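Local coordinates for protein probable alginate O-acetylase AlgJ (Pseudomonas putida, PDB 4O8V) that probably acetylates the mannuronate residues of alginate at O-2 and O-3, working with AlgI and AlgF at the inner membrane, at residues A[96-101]-A[140-145]; A[58-63]-A[86-91]. All coordinates share one frame; numbering follows the deposited sequence.

Contact 1. Residues A[96-101]-A[140-145]; sequences NVFAPD and SRQSLL
Gln142 lays the middle of its side chain against the outer end of the Phe98 ring. From CB, CG stands anti to the carbonyl carbon (chi1 -55°), which brings it to the ring; the bend at chi2 (-63°) then swings the amide round to the CE1 side. Gln142 CG lies 3.6 Å from Phe98 CZ and spreads to both neighbours, 4.0 Å from Phe98 CE2 and slightly farther from CE1. Beyond it Gln142 NE2 comes to 4.2 Å of Phe98 CE1; amide and ring planes stand 63° apart, so the two groups do not stack. A Schellman motif, with positive phi at Ser143, closes the C-terminal end of helix 125-141, and Leu144 follows it to the same aromatic: Leu144 CD1 is 4.3 Å from Phe98 CE2. Phe98 belongs to the loop that follows helix 84-94 in this SGNH hydrolase-like domain and lies along the edge strand 55-61. Its CG lies anti to the backbone N, which carries the ring out to the helix end, while Pro100 CG sits 3.8 Å above one ring face, offset toward the rim.

Contact 2. Residues A[58-63]-A[86-91]; sequences LAIVPA and NQFHAQ
A water bridges Ile60 and His89: it donates to the carbonyl Ile60 O at 2.7 Å and lies 2.9 Å from His89 NE2, at the edge of the imidazole and in its plane. This water ties the imidazole edge to the strand backbone, and the rest of the contact is apolar. Ile60 extends its longer branch past the histidine, the two side chains sliding by each other in opposite directions, until the methyl CD1 stands almost exactly over the ring centre; Ile60 CD1 is 3.6 Å from the centroid of the His89 ring and 4° off its normal, a well-aligned CH-pi contact. The same methyl also meets the face of a second aromatic, with Ile60 CD1 3.9 Å from the centroid of the Phe88 ring and 17° off the normal. Strand 58-61 and helix 86-91 run almost antiparallel (166°), their axes 10.0 Å apart, the helix lying on one face of the parallel sheet in the alpha/beta core of the SGNH hydrolase-like domain. Ile60 sends both branches across this interface: CG1 leaves beside the backbone N, while CG2, anti to that N, reaches Phe88 CD2 at 3.6 Å. Leu58, two residues back on the same side of the strand, crosses Phe88 at about a right angle and places its CD2 4.0 Å from Phe88 CE1. Further rings extend the packing: Phe274 of the neighbouring strand 269-275 meets Phe88 edge-to-face, and Tyr85, one turn earlier on the helix, does the same with His89. Ile42 of helix 31-51 also packs against Phe88.

Overall arrangement
Along the chain the contacts come in series, neither enclosing nor crossing the other. Contact 2 closes first, when the chain leaves strand 55-61, passes through helix 64-67 and returns as helix 84-94. Only four residues separate its end from the start of contact 1, which closes a longer loop through helices 103-109 and 125-141; that loop carries Asp120 and His122, assigned to the active site by similarity. The two meet at the edge strand, where Phe98 O probably accepts a hydrogen bond from Leu58 N (2.9 Å). Contact 2 ties helix 84-94 to strand 55-61, and contact 1 ties the loop after that helix to the end of helix 125-141.

Contact 1. Residues A[96-101]-A[140-145]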
loop_
_atom_site.group_PDB
_atom_site.type_symbol
_atom_site.label_atom_id
_atom_site.label_comp_id
_atom_site.label_asym_id
_atom_site.label_seq_id
_atom_site.Cartn_x
_atom_site.Cartn_y
_atom_site.Cartn_z
ATOM N N ASN A 96 -16.779 -6.510 -7.113
ATOM C CA ASN A 96 -16.203 -6.490 -8.463
ATOM C C ASN A 96 -14.976 -5.594 -8.571
ATOM O O ASN A 96 -14.761 -4.939 -9.591
ATOM C CB ASN A 96 -17.249 -6.048 -9.496
ATOM C CG ASN A 96 -18.537 -6.818 -9.370
ATOM O OD1 ASN A 96 -19.486 -6.374 -8.705
ATOM N ND2 ASN A 96 -18.579 -7.999 -9.991
ATOM N N VAL A 97 -14.176 -5.567 -7.506
ATOM C CA VAL A 97 -12.918 -4.842 -7.498
ATOM C C VAL A 97 -11.771 -5.828 -7.730
ATOM O O VAL A 97 -11.664 -6.836 -7.034
ATOM C CB VAL A 97 -12.729 -4.085 -6.173
ATOM C CG1 VAL A 97 -11.316 -3.515 -6.056
ATOM C CG2 VAL A 97 -13.784 -2.966 -6.075
ATOM N N PHE A 98 -10.935 -5.537 -8.723
ATOM C CA PHE A 98 -9.792 -6.385 -9.076
ATOM C C PHE A 98 -8.626 -6.181 -8.110
ATOM O O PHE A 98 -8.038 -5.089 -8.057
ATOM C CB PHE A 98 -9.365 -6.083 -10.509
ATOM C CG PHE A 98 -8.263 -6.959 -11.026
ATOM C CD1 PHE A 98 -8.368 -8.340 -10.974
ATOM C CD2 PHE A 98 -7.132 -6.401 -11.593
ATOM C CE1 PHE A 98 -7.352 -9.154 -11.471
ATOM C CE2 PHE A 98 -6.123 -7.206 -12.105
ATOM C CZ PHE A 98 -6.230 -8.585 -12.031
ATOM N N ALA A 99 -8.283 -7.229 -7.360
ATOM C CA ALA A 99 -7.277 -7.122 -6.297
ATOM C C ALA A 99 -6.360 -8.337 -6.305
ATOM O O ALA A 99 -6.631 -9.341 -5.642
ATOM C CB ALA A 99 -7.946 -6.972 -4.919
ATOM N N PRO A 100 -5.271 -8.251 -7.070
ATOM C CA PRO A 100 -4.314 -9.361 -7.157
ATOM C C PRO A 100 -3.713 -9.712 -5.802
ATOM O O PRO A 100 -3.509 -8.852 -4.946
ATOM C CB PRO A 100 -3.240 -8.824 -8.111
ATOM C CG PRO A 100 -3.972 -7.771 -8.937
ATOM C CD PRO A 100 -4.910 -7.127 -7.955
ATOM N N ASP A 101 -3.424 -10.993 -5.611
ATOM C CA ASP A 101 -2.866 -11.430 -4.338
ATOM C C ASP A 101 -1.393 -11.061 -4.205
ATOM O O ASP A 101 -0.566 -11.494 -5.004
ATOM C CB ASP A 101 -3.040 -12.935 -4.181
ATOM C CG ASP A 101 -2.507 -13.430 -2.845
ATOM O OD1 ASP A 101 -3.207 -13.286 -1.824
ATOM O OD2 ASP A 101 -1.376 -13.929 -2.820
ATOM N N SER A 140 -0.958 -7.586 -17.112
ATOM C CA SER A 140 -0.726 -8.227 -18.396
ATOM C C SER A 140 -1.759 -9.321 -18.661
ATOM O O SER A 140 -2.274 -9.443 -19.767
ATOM C CB SER A 140 0.697 -8.806 -18.460
ATOM O OG SER A 140 0.876 -9.613 -19.592
ATOM N N ARG A 141 -2.070 -10.106 -17.637
ATOM C CA ARG A 141 -2.990 -11.232 -17.781
ATOM C C ARG A 141 -4.383 -10.764 -18.216
ATOM O O ARG A 141 -5.042 -11.440 -19.002
ATOM C CB ARG A 141 -3.084 -12.005 -16.460
ATOM C CG ARG A 141 -3.106 -13.518 -16.577
ATOM C CD ARG A 141 -2.484 -14.151 -15.326
ATOM N NE ARG A 141 -2.938 -13.472 -14.113
ATOM C CZ ARG A 141 -2.210 -13.337 -13.005
ATOM N NH1 ARG A 141 -0.987 -13.843 -12.945
ATOM N NH2 ARG A 141 -2.703 -12.696 -11.952
ATOM N N GLN A 142 -4.808 -9.610 -17.701
ATOM C CA GLN A 142 -6.132 -9.029 -18.001
ATOM C C GLN A 142 -6.135 -8.058 -19.182
ATOM O O GLN A 142 -7.174 -7.477 -19.502
ATOM C CB GLN A 142 -6.678 -8.288 -16.777
ATOM C CG GLN A 142 -6.753 -9.133 -15.528
ATOM C CD GLN A 142 -7.701 -10.283 -15.695
ATOM O OE1 GLN A 142 -8.683 -10.189 -16.439
ATOM N NE2 GLN A 142 -7.412 -11.391 -15.021
ATOM N N SER A 143 -4.977 -7.870 -19.805
ATOM C CA SER A 143 -4.838 -6.960 -20.943
ATOM C C SER A 143 -5.347 -5.551 -20.643
ATOM O O SER A 143 -6.068 -4.974 -21.454
ATOM C CB SER A 143 -5.583 -7.522 -22.171
ATOM O OG SER A 143 -5.234 -8.874 -22.427
ATOM N N LEU A 144 -4.972 -4.993 -19.494
ATOM C CA LEU A 144 -5.516 -3.702 -19.067
ATOM C C LEU A 144 -4.805 -2.537 -19.733
ATOM O O LEU A 144 -5.354 -1.437 -19.836
ATOM C CB LEU A 144 -5.429 -3.563 -17.544
ATOM C CG LEU A 144 -6.184 -4.635 -16.766
ATOM C CD1 LEU A 144 -6.089 -4.335 -15.278
ATOM C CD2 LEU A 144 -7.632 -4.690 -17.220
ATOM N N LEU A 145 -3.582 -2.781 -20.192
ATOM C CA LEU A 145 -2.785 -1.743 -20.831
ATOM C C LEU A 145 -2.605 -2.008 -22.309
ATOM O O LEU A 145 -2.280 -3.116 -22.715
ATOM C CB LEU A 145 -1.399 -1.624 -20.182
ATOM C CG LEU A 145 -1.229 -0.792 -18.914
ATOM C CD1 LEU A 145 0.208 -0.815 -18.471
ATOM C CD2 LEU A 145 -1.675 0.644 -19.159
#

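Contact 2. Residues A[58-63]-A[86-91]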
loop_
_atom_site.group_PDB
_atom_site.type_symbol
_atom_site.label_atom_id
_atom_site.label_comp_id
_atom_site.label_asym_id
_atom_site.label_seq_id
_atom_site.Cartn_x
_atom_site.Cartn_y
_atom_site.Cartn_z
ATOM N N LEU A 58 -6.582 -2.727 -7.364
ATOM C CA LEU A 58 -6.411 -2.508 -5.936
ATOM C C LEU A 58 -5.242 -3.349 -5.468
ATOM O O LEU A 58 -5.186 -4.531 -5.789
ATOM C CB LEU A 58 -7.690 -2.874 -5.174
ATOM C CG LEU A 58 -7.683 -2.673 -3.656
ATOM C CD1 LEU A 58 -7.501 -1.184 -3.297
ATOM C CD2 LEU A 58 -8.989 -3.215 -3.061
ATOM N N ALA A 59 -4.326 -2.736 -4.716
ATOM C CA ALA A 59 -3.131 -3.438 -4.235
ATOM C C ALA A 59 -3.192 -3.523 -2.711
ATOM O O ALA A 59 -2.773 -2.598 -1.998
ATOM C CB ALA A 59 -1.875 -2.743 -4.690
ATOM N N ILE A 60 -3.762 -4.620 -2.218
ATOM C CA ILE A 60 -3.941 -4.787 -0.766
ATOM C C ILE A 60 -2.606 -5.250 -0.170
ATOM O O ILE A 60 -2.170 -6.360 -0.442
ATOM C CB ILE A 60 -5.059 -5.819 -0.435
ATOM C CG1 ILE A 60 -6.410 -5.381 -1.019
ATOM C CG2 ILE A 60 -5.190 -6.013 1.104
ATOM C CD1 ILE A 60 -7.447 -6.515 -0.987
ATOM N N VAL A 61 -1.949 -4.397 0.615
ATOM C CA VAL A 61 -0.652 -4.776 1.203
ATOM C C VAL A 61 -0.872 -5.554 2.495
ATOM O O VAL A 61 -1.537 -5.083 3.402
ATOM C CB VAL A 61 0.221 -3.550 1.504
ATOM C CG1 VAL A 61 1.661 -3.994 1.893
ATOM C CG2 VAL A 61 0.262 -2.632 0.281
ATOM N N PRO A 62 -0.317 -6.763 2.577
ATOM C CA PRO A 62 -0.514 -7.513 3.819
ATOM C C PRO A 62 0.208 -6.853 4.990
ATOM O O PRO A 62 1.205 -6.151 4.777
ATOM C CB PRO A 62 0.089 -8.881 3.499
ATOM C CG PRO A 62 1.095 -8.620 2.433
ATOM C CD PRO A 62 0.476 -7.504 1.589
ATOM N N ALA A 63 -0.297 -7.074 6.200
ATOM C CA ALA A 63 0.313 -6.527 7.410
ATOM C C ALA A 63 1.700 -7.126 7.613
ATOM O O ALA A 63 1.918 -8.306 7.327
ATOM C CB ALA A 63 -0.558 -6.807 8.608
ATOM N N ASN A 86 -7.693 -11.815 4.114
ATOM C CA ASN A 86 -8.595 -12.689 3.383
ATOM C C ASN A 86 -9.986 -12.081 3.213
ATOM O O ASN A 86 -10.564 -12.124 2.126
ATOM C CB ASN A 86 -8.700 -14.042 4.110
ATOM C CG ASN A 86 -9.609 -15.042 3.399
ATOM O OD1 ASN A 86 -9.456 -15.331 2.207
ATOM N ND2 ASN A 86 -10.555 -15.588 4.137
ATOM N N GLN A 87 -10.526 -11.511 4.286
ATOM C CA GLN A 87 -11.853 -10.909 4.206
ATOM C C GLN A 87 -11.865 -9.649 3.341
ATOM O O GLN A 87 -12.861 -9.375 2.668
ATOM C CB GLN A 87 -12.384 -10.602 5.613
ATOM C CG GLN A 87 -12.760 -11.856 6.414
ATOM C CD GLN A 87 -13.895 -12.684 5.769
ATOM O OE1 GLN A 87 -14.722 -12.160 5.010
ATOM N NE2 GLN A 87 -13.928 -13.980 6.076
ATOM N N PHE A 88 -10.779 -8.879 3.371
ATOM C CA PHE A 88 -10.624 -7.720 2.479
ATOM C C PHE A 88 -10.689 -8.208 1.018
ATOM O O PHE A 88 -11.443 -7.681 0.186
ATOM C CB PHE A 88 -9.298 -7.004 2.770
ATOM C CG PHE A 88 -9.193 -5.587 2.232
ATOM C CD1 PHE A 88 -10.081 -5.090 1.289
ATOM C CD2 PHE A 88 -8.151 -4.765 2.657
ATOM C CE1 PHE A 88 -9.945 -3.790 0.803
ATOM C CE2 PHE A 88 -8.014 -3.472 2.184
ATOM C CZ PHE A 88 -8.914 -2.979 1.255
ATOM N N HIS A 89 -9.912 -9.238 0.705
ATOM C CA HIS A 89 -9.943 -9.784 -0.644
ATOM C C HIS A 89 -11.330 -10.309 -1.025
ATOM O O HIS A 89 -11.806 -10.054 -2.125
ATOM C CB HIS A 89 -8.908 -10.887 -0.808
ATOM C CG HIS A 89 -7.577 -10.378 -1.244
ATOM N ND1 HIS A 89 -7.322 -10.004 -2.548
ATOM C CD2 HIS A 89 -6.437 -10.141 -0.547
ATOM C CE1 HIS A 89 -6.069 -9.591 -2.643
ATOM N NE2 HIS A 89 -5.512 -9.658 -1.442
ATOM N N ALA A 90 -11.978 -11.023 -0.110
ATOM C CA ALA A 90 -13.292 -11.569 -0.379
ATOM C C ALA A 90 -14.304 -10.453 -0.642
ATOM O O ALA A 90 -15.138 -10.564 -1.551
ATOM C CB ALA A 90 -13.759 -12.445 0.777
ATOM N N GLN A 91 -14.248 -9.389 0.157
ATOM C CA GLN A 91 -15.212 -8.281 -0.006
ATOM C C GLN A 91 -14.929 -7.464 -1.268
ATOM O O GLN A 91 -15.856 -6.979 -1.941
ATOM C CB GLN A 91 -15.197 -7.358 1.215
ATOM C CG GLN A 91 -15.833 -7.952 2.441
ATOM C CD GLN A 91 -17.324 -7.747 2.457
ATOM O OE1 GLN A 91 -17.897 -7.136 1.544
ATOM N NE2 GLN A 91 -17.970 -8.243 3.503
HETATM O O HOH W 1 -2.995 -8.368 -2.029
#